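Local coordinates for protein chitooligosaccharide oxidase (Gibberella zeae, PDB 6Y0R) that oxidises the C1 hydroxyl of chitooligosaccharides to the corresponding lactones with a bicovalently bound FAD, passing the electrons to molecular oxygen to give hydrogen peroxide, at residues Leu349-Phe360 and Gly427-Leu436; Phe254-Ala263 and Met376-Ser384. One frame throughout, in Å; residues are numbered along the deposited sequence.

Contact 1. Residues Leu349-Phe360 and Gly427-Leu436; sequences LTLAEFKSFVNF and GLRQSISSSL
F360 lies flat on the backbone of the facing helix, and tracing it outward from the main chain shows how an aromatic ring can use a glycine as its seat. Its CB packs against CB of S431 at 3.8 Å. CG is held anti to the backbone N (chi1 -175°), which swings the ring across to the G427-L428 peptide. CD1 and CE1 run along L428, with CE1 3.7 Å from L428 CG, while CD2 and CE2 follow G427. At the far end CZ stands 3.5 Å from both G427 C and L428 N, so one ring face rests on the peptide group itself. G427 has no side chain between the ring and the backbone, and CE2 lies 3.7 Å from G427 CA.

The two helices run nearly antiparallel, at 162°, with axes 8.3 Å apart, and both pack on the seven-stranded antiparallel sheet. One turn along, I432 sets CD1 over a face of the F357 ring, a CH-pi contact 4.0 Å from the centroid. S431 OG lies at the edge of that ring, in its plane, and its proton goes to L428 O at 2.6 Å. L349 crosses I432 and L436 at about right angles, and toward the sheet strand 403-411 lies under L349 and I432.

At the other margin E353 is held first by the helix start. OE1 accepts from T350 N while T350 OG1 accepts from E353 N, a capping box that starts helix 351-367. OE2, 3.0 Å from S435 OG, may share that hydroxyl proton with I432 O. The chemistry is thus divided: hydrocarbon and ring faces make most of the helix-helix contact, with L349, F357, L428 and I432 also reaching the sheet, and a carboxylate already committed to a helix start may add a polar contact at the margin.

Contact 2. Residues Phe254-Ala263 and Met376-Ser384; sequences FQEFGKGMPA and MDITGGTYS
I378 packs on F254 at one end of an alpha/beta layer contact, and Y383 lies at the other; helix 247-260 packs here on the seven-stranded antiparallel sheet, and its C-terminal end meets the loop leaving strand 371-378. Helix and strand segments run within 25° of parallel, their axes 9.4 Å apart.

I378 has the largest buried area. With CG1 beside its backbone N (chi1 -58°), the side chain sends CD1 over one face of F254, a CH-pi contact 3.8 Å from the ring centroid and displaced toward CE2 and CZ. The same methyl lies 3.8 Å from G258 CA, where the bare glycine backbone lets it lie close to the helix. M261 reaches in from beyond the helix, its CE meeting the tip of I378. F254 is engaged a second time: the bent end of M376 brings CE to 3.5 Å from CD2, near the ring plane, so face and edge are met by different strand residues. M267 of the neighbouring strand also touches F254, M261 and I378.

Y383 borders the more exposed half. Its ring turns an edge to the carbonyls of G260 and M261, while its CB approaches that of A263. Between these regions G381, at backbone angles that call for glycine, brings its CA to 3.3 Å from K259 O. R173 hydrogen-bonds P262 O and G380 O, and so bridges the two loops.

K259 O takes the T382 N-H in its carbonyl plane at 2.9 Å, and a water donates to K259 O and M261 O while accepting from Y383 N at 3.0 Å.

From the N terminus, the chain first lays down helix 247-260 and the turn after it, the first half of contact 2. Strands 265-272 and 275-283, helices 286-300 and 312-320 and strands 305-310 and 338-346 follow before helix 351-367 opens contact 1. Strand 371-378 then returns to 254-263, closing a loop of 112 intervening residues, and only later does helix 420-433 close contact 1 over 66. The loops therefore cross rather than nest. The contact centres lie about 19 Å apart, yet they touch where F354 CE1 comes 3.8 Å from M376 SD. Together they tie three helices into one layer against the seven-stranded sheet, with strand 371-378 beneath all three.

Contact 1. Residues Leu349-Phe360 and Gly427-Leu436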
loop_
_atom_site.group_PDB
_atom_site.type_symbol
_atom_site.label_atom_id
_atom_site.label_comp_id
_atom_site.label_asym_id
_atom_site.label_seq_id
_atom_site.Cartn_x
_atom_site.Cartn_y
_atom_site.Cartn_z
ATOM N N LEU A 349 -16.638 -14.142 -5.644
ATOM C CA LEU A 349 -18.040 -13.767 -5.374
ATOM C C LEU A 349 -18.975 -14.528 -6.308
ATOM O O LEU A 349 -18.571 -14.899 -7.411
ATOM C CB LEU A 349 -18.180 -12.266 -5.575
ATOM C CG LEU A 349 -17.232 -11.409 -4.723
ATOM C CD1 LEU A 349 -17.424 -9.956 -5.038
ATOM C CD2 LEU A 349 -17.442 -11.660 -3.253
ATOM N N THR A 350 -20.210 -14.684 -5.885
ATOM C CA THR A 350 -21.232 -15.293 -6.740
ATOM C C THR A 350 -21.809 -14.212 -7.648
ATOM O O THR A 350 -21.768 -13.009 -7.304
ATOM C CB THR A 350 -22.333 -15.925 -5.875
ATOM O OG1 THR A 350 -22.946 -14.867 -5.161
ATOM C CG2 THR A 350 -21.740 -16.956 -4.943
ATOM N N LEU A 351 -22.432 -14.631 -8.559
ATOM C CA LEU A 351 -23.137 -13.688 -9.461
ATOM C C LEU A 351 -24.238 -12.982 -8.664
ATOM O O LEU A 351 -24.405 -11.790 -8.811
ATOM C CB LEU A 351 -23.739 -14.463 -10.638
ATOM C CG LEU A 351 -24.577 -13.694 -11.667
ATOM C CD1 LEU A 351 -23.709 -12.647 -12.379
ATOM C CD2 LEU A 351 -25.293 -14.571 -12.677
ATOM N N ALA A 352 -24.914 -13.539 -7.798
ATOM C CA ALA A 352 -25.909 -12.867 -6.928
ATOM C C ALA A 352 -25.232 -11.758 -6.111
ATOM O O ALA A 352 -25.804 -10.680 -5.954
ATOM C CB ALA A 352 -26.566 -13.906 -6.049
ATOM N N GLU A 353 -24.029 -11.997 -5.570
ATOM C CA GLU A 353 -23.261 -10.950 -4.849
ATOM C C GLU A 353 -22.904 -9.811 -5.808
ATOM O O GLU A 353 -23.035 -8.651 -5.447
ATOM C CB GLU A 353 -22.030 -11.577 -4.206
ATOM C CG GLU A 353 -22.407 -12.397 -2.982
ATOM C CD GLU A 353 -21.436 -13.449 -2.471
ATOM O OE1 GLU A 353 -20.506 -13.878 -3.207
ATOM O OE2 GLU A 353 -21.662 -13.898 -1.310
ATOM N N PHE A 354 -22.506 -10.111 -7.050
ATOM C CA PHE A 354 -22.223 -9.012 -7.994
ATOM C C PHE A 354 -23.518 -8.242 -8.279
ATOM O O PHE A 354 -23.471 -7.022 -8.441
ATOM C CB PHE A 354 -21.562 -9.515 -9.274
ATOM C CG PHE A 354 -20.092 -9.813 -9.133
ATOM C CD1 PHE A 354 -19.212 -8.791 -8.796
ATOM C CD2 PHE A 354 -19.578 -11.094 -9.318
ATOM C CE1 PHE A 354 -17.852 -9.041 -8.694
ATOM C CE2 PHE A 354 -18.208 -11.332 -9.218
ATOM C CZ PHE A 354 -17.348 -10.308 -8.913
ATOM N N LYS A 355 -24.667 -8.927 -8.369
ATOM C CA LYS A 355 -25.966 -8.225 -8.566
ATOM C C LYS A 355 -26.263 -7.254 -7.415
ATOM O O LYS A 355 -26.641 -6.123 -7.710
ATOM C CB LYS A 355 -27.125 -9.215 -8.729
ATOM C CG LYS A 355 -27.188 -9.838 -10.104
ATOM C CD LYS A 355 -28.421 -10.730 -10.307
ATOM C CE LYS A 355 -28.348 -11.439 -11.644
ATOM N NZ LYS A 355 -29.252 -12.612 -11.718
ATOM N N SER A 356 -26.003 -7.635 -6.157
ATOM C CA SER A 356 -26.213 -6.748 -4.980
ATOM C C SER A 356 -25.340 -5.514 -5.116
ATOM O O SER A 356 -25.789 -4.395 -4.914
ATOM C CB SER A 356 -25.911 -7.429 -3.679
ATOM O OG SER A 356 -26.718 -8.582 -3.558
ATOM N N PHE A 357 -24.060 -5.741 -5.432
ATOM C CA PHE A 357 -23.073 -4.668 -5.642
ATOM C C PHE A 357 -23.536 -3.710 -6.739
ATOM O O PHE A 357 -23.563 -2.492 -6.559
ATOM C CB PHE A 357 -21.728 -5.331 -5.935
ATOM C CG PHE A 357 -20.637 -4.386 -6.317
ATOM C CD1 PHE A 357 -20.201 -3.415 -5.447
ATOM C CD2 PHE A 357 -19.977 -4.527 -7.526
ATOM C CE1 PHE A 357 -19.181 -2.547 -5.807
ATOM C CE2 PHE A 357 -18.955 -3.667 -7.880
ATOM C CZ PHE A 357 -18.567 -2.669 -7.019
ATOM N N VAL A 358 -23.847 -4.241 -7.925
ATOM C CA VAL A 358 -24.258 -3.421 -9.095
ATOM C C VAL A 358 -25.567 -2.668 -8.745
ATOM O O VAL A 358 -25.690 -1.510 -9.125
ATOM C CB VAL A 358 -24.414 -4.318 -10.332
ATOM C CG1 VAL A 358 -25.139 -3.577 -11.428
ATOM C CG2 VAL A 358 -23.072 -4.865 -10.825
ATOM N N ASN A 359 -26.499 -3.322 -8.044
ATOM C CA ASN A 359 -27.757 -2.669 -7.559
ATOM C C ASN A 359 -27.422 -1.426 -6.719
ATOM O O ASN A 359 -28.001 -0.348 -6.975
ATOM C CB ASN A 359 -28.636 -3.698 -6.841
ATOM C CG ASN A 359 -29.266 -4.690 -7.806
ATOM O OD1 ASN A 359 -29.100 -4.585 -9.034
ATOM N ND2 ASN A 359 -30.005 -5.646 -7.266
ATOM N N PHE A 360 -26.465 -1.515 -5.789
ATOM C CA PHE A 360 -26.032 -0.374 -4.953
ATOM C C PHE A 360 -25.400 0.686 -5.856
ATOM O O PHE A 360 -25.723 1.883 -5.768
ATOM C CB PHE A 360 -25.078 -0.817 -3.843
ATOM C CG PHE A 360 -24.716 0.302 -2.904
ATOM C CD1 PHE A 360 -23.771 1.258 -3.263
ATOM C CD2 PHE A 360 -25.384 0.453 -1.697
ATOM C CE1 PHE A 360 -23.467 2.314 -2.417
ATOM C CE2 PHE A 360 -25.063 1.496 -0.846
ATOM C CZ PHE A 360 -24.134 2.433 -1.221
ATOM N N GLY A 427 -21.539 1.689 2.560
ATOM C CA GLY A 427 -22.629 1.015 1.832
ATOM C C GLY A 427 -22.079 0.311 0.593
ATOM O O GLY A 427 -22.486 -0.845 0.359
ATOM N N LEU A 428 -21.172 0.957 -0.128
ATOM C CA LEU A 428 -20.498 0.351 -1.320
ATOM C C LEU A 428 -19.824 -0.953 -0.895
ATOM O O LEU A 428 -20.000 -2.020 -1.540
ATOM C CB LEU A 428 -19.458 1.325 -1.869
ATOM C CG LEU A 428 -19.803 2.154 -3.090
ATOM C CD1 LEU A 428 -18.600 3.046 -3.385
ATOM C CD2 LEU A 428 -20.156 1.264 -4.292
ATOM N N ARG A 429 -19.034 -0.896 0.175
ATOM C CA ARG A 429 -18.290 -2.085 0.621
ATOM C C ARG A 429 -19.259 -3.164 1.119
ATOM O O ARG A 429 -19.118 -4.340 0.776
ATOM C CB ARG A 429 -17.303 -1.683 1.717
ATOM C CG ARG A 429 -16.518 -2.875 2.226
ATOM C CD ARG A 429 -15.493 -2.470 3.252
ATOM N NE ARG A 429 -16.136 -2.422 4.550
ATOM C CZ ARG A 429 -16.545 -1.355 5.156
ATOM N NH1 ARG A 429 -17.105 -1.448 6.366
ATOM N NH2 ARG A 429 -16.373 -0.176 4.562
ATOM N N GLN A 430 -20.213 -2.778 1.966
ATOM C CA GLN A 430 -21.115 -3.757 2.609
ATOM C C GLN A 430 -22.084 -4.368 1.591
ATOM O O GLN A 430 -22.535 -5.478 1.895
ATOM C CB GLN A 430 -21.869 -3.115 3.780
ATOM C CG GLN A 430 -20.987 -2.939 4.999
ATOM C CD GLN A 430 -21.752 -2.400 6.185
ATOM O OE1 GLN A 430 -22.794 -1.777 6.019
ATOM N NE2 GLN A 430 -21.214 -2.641 7.375
ATOM N N SER A 431 -22.324 -3.727 0.442
ATOM C CA SER A 431 -23.131 -4.335 -0.656
ATOM C C SER A 431 -22.514 -5.675 -1.041
ATOM O O SER A 431 -23.252 -6.542 -1.548
ATOM C CB SER A 431 -23.292 -3.446 -1.849
ATOM O OG SER A 431 -22.063 -3.310 -2.571
ATOM N N ILE A 432 -21.199 -5.838 -0.836
ATOM C CA ILE A 432 -20.500 -7.138 -0.989
ATOM C C ILE A 432 -20.312 -7.812 0.370
ATOM O O ILE A 432 -20.695 -8.977 0.517
ATOM C CB ILE A 432 -19.163 -6.937 -1.723
ATOM C CG1 ILE A 432 -19.390 -6.291 -3.090
ATOM C CG2 ILE A 432 -18.432 -8.266 -1.806
ATOM C CD1 ILE A 432 -18.145 -5.896 -3.781
ATOM N N SER A 433 -19.701 -7.159 1.359
ATOM C CA SER A 433 -19.109 -7.890 2.493
ATOM C C SER A 433 -20.217 -8.449 3.394
ATOM O O SER A 433 -19.964 -9.466 4.017
ATOM C CB SER A 433 -18.110 -7.067 3.277
ATOM O OG SER A 433 -18.724 -5.902 3.802
ATOM N N SER A 434 -21.407 -7.846 3.405
ATOM C CA SER A 434 -22.461 -8.285 4.358
ATOM C C SER A 434 -22.996 -9.665 3.946
ATOM O O SER A 434 -23.644 -10.335 4.772
ATOM C CB SER A 434 -23.533 -7.243 4.520
ATOM O OG SER A 434 -24.245 -7.073 3.313
ATOM N N SER A 435 -22.700 -10.132 2.735
ATOM C CA SER A 435 -23.133 -11.455 2.248
ATOM C C SER A 435 -22.026 -12.494 2.390
ATOM O O SER A 435 -22.298 -13.644 2.037
ATOM C CB SER A 435 -23.600 -11.360 0.828
ATOM O OG SER A 435 -22.486 -11.314 -0.035
ATOM N N LEU A 436 -20.821 -12.138 2.857
ATOM C CA LEU A 436 -19.666 -13.081 2.923
ATOM C C LEU A 436 -19.599 -13.825 4.263
ATOM O O LEU A 436 -19.975 -13.229 5.276
ATOM C CB LEU A 436 -18.387 -12.278 2.729
ATOM C CG LEU A 436 -18.222 -11.650 1.353
ATOM C CD1 LEU A 436 -16.902 -10.888 1.274
ATOM C CD2 LEU A 436 -18.328 -12.699 0.252
#

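Contact 2. Residues Phe254-Ala263 and Met376-Ser384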
loop_
_atom_site.group_PDB
_atom_site.type_symbol
_atom_site.label_atom_id
_atom_site.label_comp_id
_atom_site.label_asym_id
_atom_site.label_seq_id
_atom_site.Cartn_x
_atom_site.Cartn_y
_atom_site.Cartn_z
ATOM N N PHE A 254 -15.350 -11.267 -15.665
ATOM C CA PHE A 254 -14.014 -10.703 -15.372
ATOM C C PHE A 254 -13.336 -11.541 -14.290
ATOM O O PHE A 254 -12.179 -11.964 -14.409
ATOM C CB PHE A 254 -14.188 -9.244 -14.940
ATOM C CG PHE A 254 -12.923 -8.474 -14.639
ATOM C CD1 PHE A 254 -12.068 -8.066 -15.641
ATOM C CD2 PHE A 254 -12.613 -8.145 -13.337
ATOM C CE1 PHE A 254 -10.923 -7.344 -15.340
ATOM C CE2 PHE A 254 -11.470 -7.412 -13.034
ATOM C CZ PHE A 254 -10.611 -7.030 -14.040
ATOM N N GLN A 255 -14.022 -11.723 -13.159
ATOM C CA GLN A 255 -13.491 -12.539 -12.053
ATOM C C GLN A 255 -13.110 -13.958 -12.532
ATOM O O GLN A 255 -12.031 -14.441 -12.168
ATOM C CB GLN A 255 -14.539 -12.592 -10.955
ATOM C CG GLN A 255 -14.251 -13.671 -9.937
ATOM C CD GLN A 255 -15.373 -13.845 -8.949
ATOM O OE1 GLN A 255 -16.297 -14.659 -9.137
ATOM N NE2 GLN A 255 -15.353 -13.030 -7.932
ATOM N N GLU A 256 -14.009 -14.640 -13.235
ATOM C CA GLU A 256 -13.774 -16.053 -13.658
ATOM C C GLU A 256 -12.582 -16.114 -14.603
ATOM O O GLU A 256 -11.809 -17.097 -14.518
ATOM C CB GLU A 256 -15.022 -16.626 -14.320
ATOM C CG GLU A 256 -16.166 -16.785 -13.332
ATOM C CD GLU A 256 -15.804 -17.573 -12.091
ATOM O OE1 GLU A 256 -15.763 -16.993 -10.998
ATOM O OE2 GLU A 256 -15.545 -18.774 -12.215
ATOM N N PHE A 257 -12.439 -15.144 -15.520
ATOM C CA PHE A 257 -11.257 -15.065 -16.407
ATOM C C PHE A 257 -10.005 -14.941 -15.546
ATOM O O PHE A 257 -8.998 -15.592 -15.772
ATOM C CB PHE A 257 -11.391 -13.919 -17.407
ATOM C CG PHE A 257 -10.209 -13.754 -18.316
ATOM C CD1 PHE A 257 -10.120 -14.477 -19.504
ATOM C CD2 PHE A 257 -9.208 -12.867 -18.012
ATOM C CE1 PHE A 257 -9.024 -14.325 -20.336
ATOM C CE2 PHE A 257 -8.121 -12.699 -18.854
ATOM C CZ PHE A 257 -8.034 -13.411 -20.029
ATOM N N GLY A 258 -10.062 -14.089 -14.525
ATOM C CA GLY A 258 -8.921 -13.836 -13.638
ATOM C C GLY A 258 -8.449 -15.094 -12.948
ATOM O O GLY A 258 -7.217 -15.234 -12.776
ATOM N N LYS A 259 -9.357 -15.976 -12.555
ATOM C CA LYS A 259 -8.968 -17.225 -11.837
ATOM C C LYS A 259 -7.979 -18.036 -12.672
ATOM O O LYS A 259 -7.034 -18.607 -12.110
ATOM C CB LYS A 259 -10.164 -18.118 -11.517
ATOM C CG LYS A 259 -11.162 -17.554 -10.542
ATOM C CD LYS A 259 -12.197 -18.634 -10.231
ATOM C CE LYS A 259 -13.121 -18.323 -9.082
ATOM N NZ LYS A 259 -14.362 -19.131 -9.168
ATOM N N GLY A 260 -8.197 -18.125 -13.979
ATOM C CA GLY A 260 -7.360 -19.019 -14.786
ATOM C C GLY A 260 -6.275 -18.312 -15.585
ATOM O O GLY A 260 -5.457 -18.998 -16.212
ATOM N N MET A 261 -6.221 -16.989 -15.575
ATOM C CA MET A 261 -5.396 -16.271 -16.565
ATOM C C MET A 261 -3.925 -16.397 -16.168
ATOM O O MET A 261 -3.522 -16.498 -15.006
ATOM C CB MET A 261 -5.811 -14.808 -16.690
ATOM C CG MET A 261 -5.355 -13.960 -15.523
ATOM S SD MET A 261 -6.231 -12.333 -15.685
ATOM C CE MET A 261 -5.670 -11.504 -14.198
ATOM N N PRO A 262 -3.007 -16.340 -17.160
ATOM C CA PRO A 262 -1.585 -16.453 -16.873
ATOM C C PRO A 262 -1.064 -15.356 -15.945
ATOM O O PRO A 262 -1.641 -14.253 -15.908
ATOM C CB PRO A 262 -0.891 -16.343 -18.239
ATOM C CG PRO A 262 -1.993 -16.687 -19.235
ATOM C CD PRO A 262 -3.280 -16.197 -18.597
ATOM N N ALA A 263 0.040 -15.668 -15.273
ATOM C CA ALA A 263 0.718 -14.791 -14.300
ATOM C C ALA A 263 1.139 -13.471 -14.976
ATOM O O ALA A 263 1.272 -12.471 -14.263
ATOM C CB ALA A 263 1.917 -15.503 -13.705
ATOM N N MET A 376 -11.602 -2.814 -8.575
ATOM C CA MET A 376 -11.638 -4.246 -8.240
ATOM C C MET A 376 -10.453 -4.949 -8.911
ATOM O O MET A 376 -10.451 -5.070 -10.135
ATOM C CB MET A 376 -12.939 -4.896 -8.697
ATOM C CG MET A 376 -13.013 -6.313 -8.261
ATOM S SD MET A 376 -14.567 -7.060 -8.661
ATOM C CE MET A 376 -14.361 -7.295 -10.405
ATOM N N ASP A 377 -9.452 -5.316 -8.122
ATOM C CA ASP A 377 -8.180 -5.872 -8.621
ATOM C C ASP A 377 -8.262 -7.394 -8.524
ATOM O O ASP A 377 -8.661 -7.886 -7.479
ATOM C CB ASP A 377 -7.000 -5.358 -7.806
ATOM C CG ASP A 377 -6.905 -3.848 -7.595
ATOM O OD1 ASP A 377 -7.430 -3.109 -8.415
ATOM O OD2 ASP A 377 -6.328 -3.432 -6.540
ATOM N N ILE A 378 -7.789 -8.121 -9.542
ATOM C CA ILE A 378 -7.614 -9.594 -9.402
ATOM C C ILE A 378 -6.248 -9.814 -8.762
ATOM O O ILE A 378 -5.211 -9.483 -9.409
ATOM C CB ILE A 378 -7.746 -10.310 -10.772
ATOM C CG1 ILE A 378 -9.103 -10.015 -11.398
ATOM C CG2 ILE A 378 -7.518 -11.792 -10.541
ATOM C CD1 ILE A 378 -9.129 -10.066 -12.908
ATOM N N THR A 379 -6.189 -10.177 -7.482
ATOM C CA THR A 379 -4.910 -10.487 -6.805
ATOM C C THR A 379 -4.583 -11.978 -6.935
ATOM O O THR A 379 -3.410 -12.294 -6.835
ATOM C CB THR A 379 -4.942 -10.125 -5.314
ATOM O OG1 THR A 379 -5.921 -10.908 -4.633
ATOM C CG2 THR A 379 -5.256 -8.666 -5.113
ATOM N N GLY A 380 -5.586 -12.842 -7.047
ATOM C CA GLY A 380 -5.374 -14.306 -6.968
ATOM C C GLY A 380 -5.474 -15.015 -8.309
ATOM O O GLY A 380 -5.201 -14.423 -9.387
ATOM N N GLY A 381 -5.868 -16.287 -8.216
ATOM C CA GLY A 381 -5.990 -17.191 -9.358
ATOM C C GLY A 381 -4.868 -18.219 -9.312
ATOM O O GLY A 381 -3.877 -18.022 -8.597
ATOM N N THR A 382 -5.062 -19.279 -10.071
ATOM C CA THR A 382 -4.147 -20.436 -10.092
ATOM C C THR A 382 -2.684 -19.999 -10.176
ATOM O O THR A 382 -1.858 -20.546 -9.397
ATOM C CB THR A 382 -4.505 -21.314 -11.286
ATOM O OG1 THR A 382 -5.883 -21.661 -11.194
ATOM C CG2 THR A 382 -3.641 -22.564 -11.305
ATOM N N TYR A 383 -2.345 -19.093 -11.097
ATOM C CA TYR A 383 -0.942 -18.740 -11.414
ATOM C C TYR A 383 -0.442 -17.497 -10.680
ATOM O O TYR A 383 0.719 -17.152 -10.859
ATOM C CB TYR A 383 -0.753 -18.624 -12.926
ATOM C CG TYR A 383 -1.046 -19.923 -13.618
ATOM C CD1 TYR A 383 -0.223 -21.018 -13.450
ATOM C CD2 TYR A 383 -2.169 -20.072 -14.380
ATOM C CE1 TYR A 383 -0.524 -22.224 -14.054
ATOM C CE2 TYR A 383 -2.473 -21.257 -15.029
ATOM C CZ TYR A 383 -1.655 -22.354 -14.825
ATOM O OH TYR A 383 -1.962 -23.568 -15.439
ATOM N N SER A 384 -1.239 -16.875 -9.806
ATOM C CA SER A 384 -0.812 -15.623 -9.139
ATOM C C SER A 384 0.286 -15.844 -8.093
ATOM O O SER A 384 0.159 -16.681 -7.179
ATOM C CB SER A 384 -1.988 -14.959 -8.486
ATOM O OG SER A 384 -1.499 -13.885 -7.714
HETATM O O HOH W 1 -4.414 -17.849 -12.800
#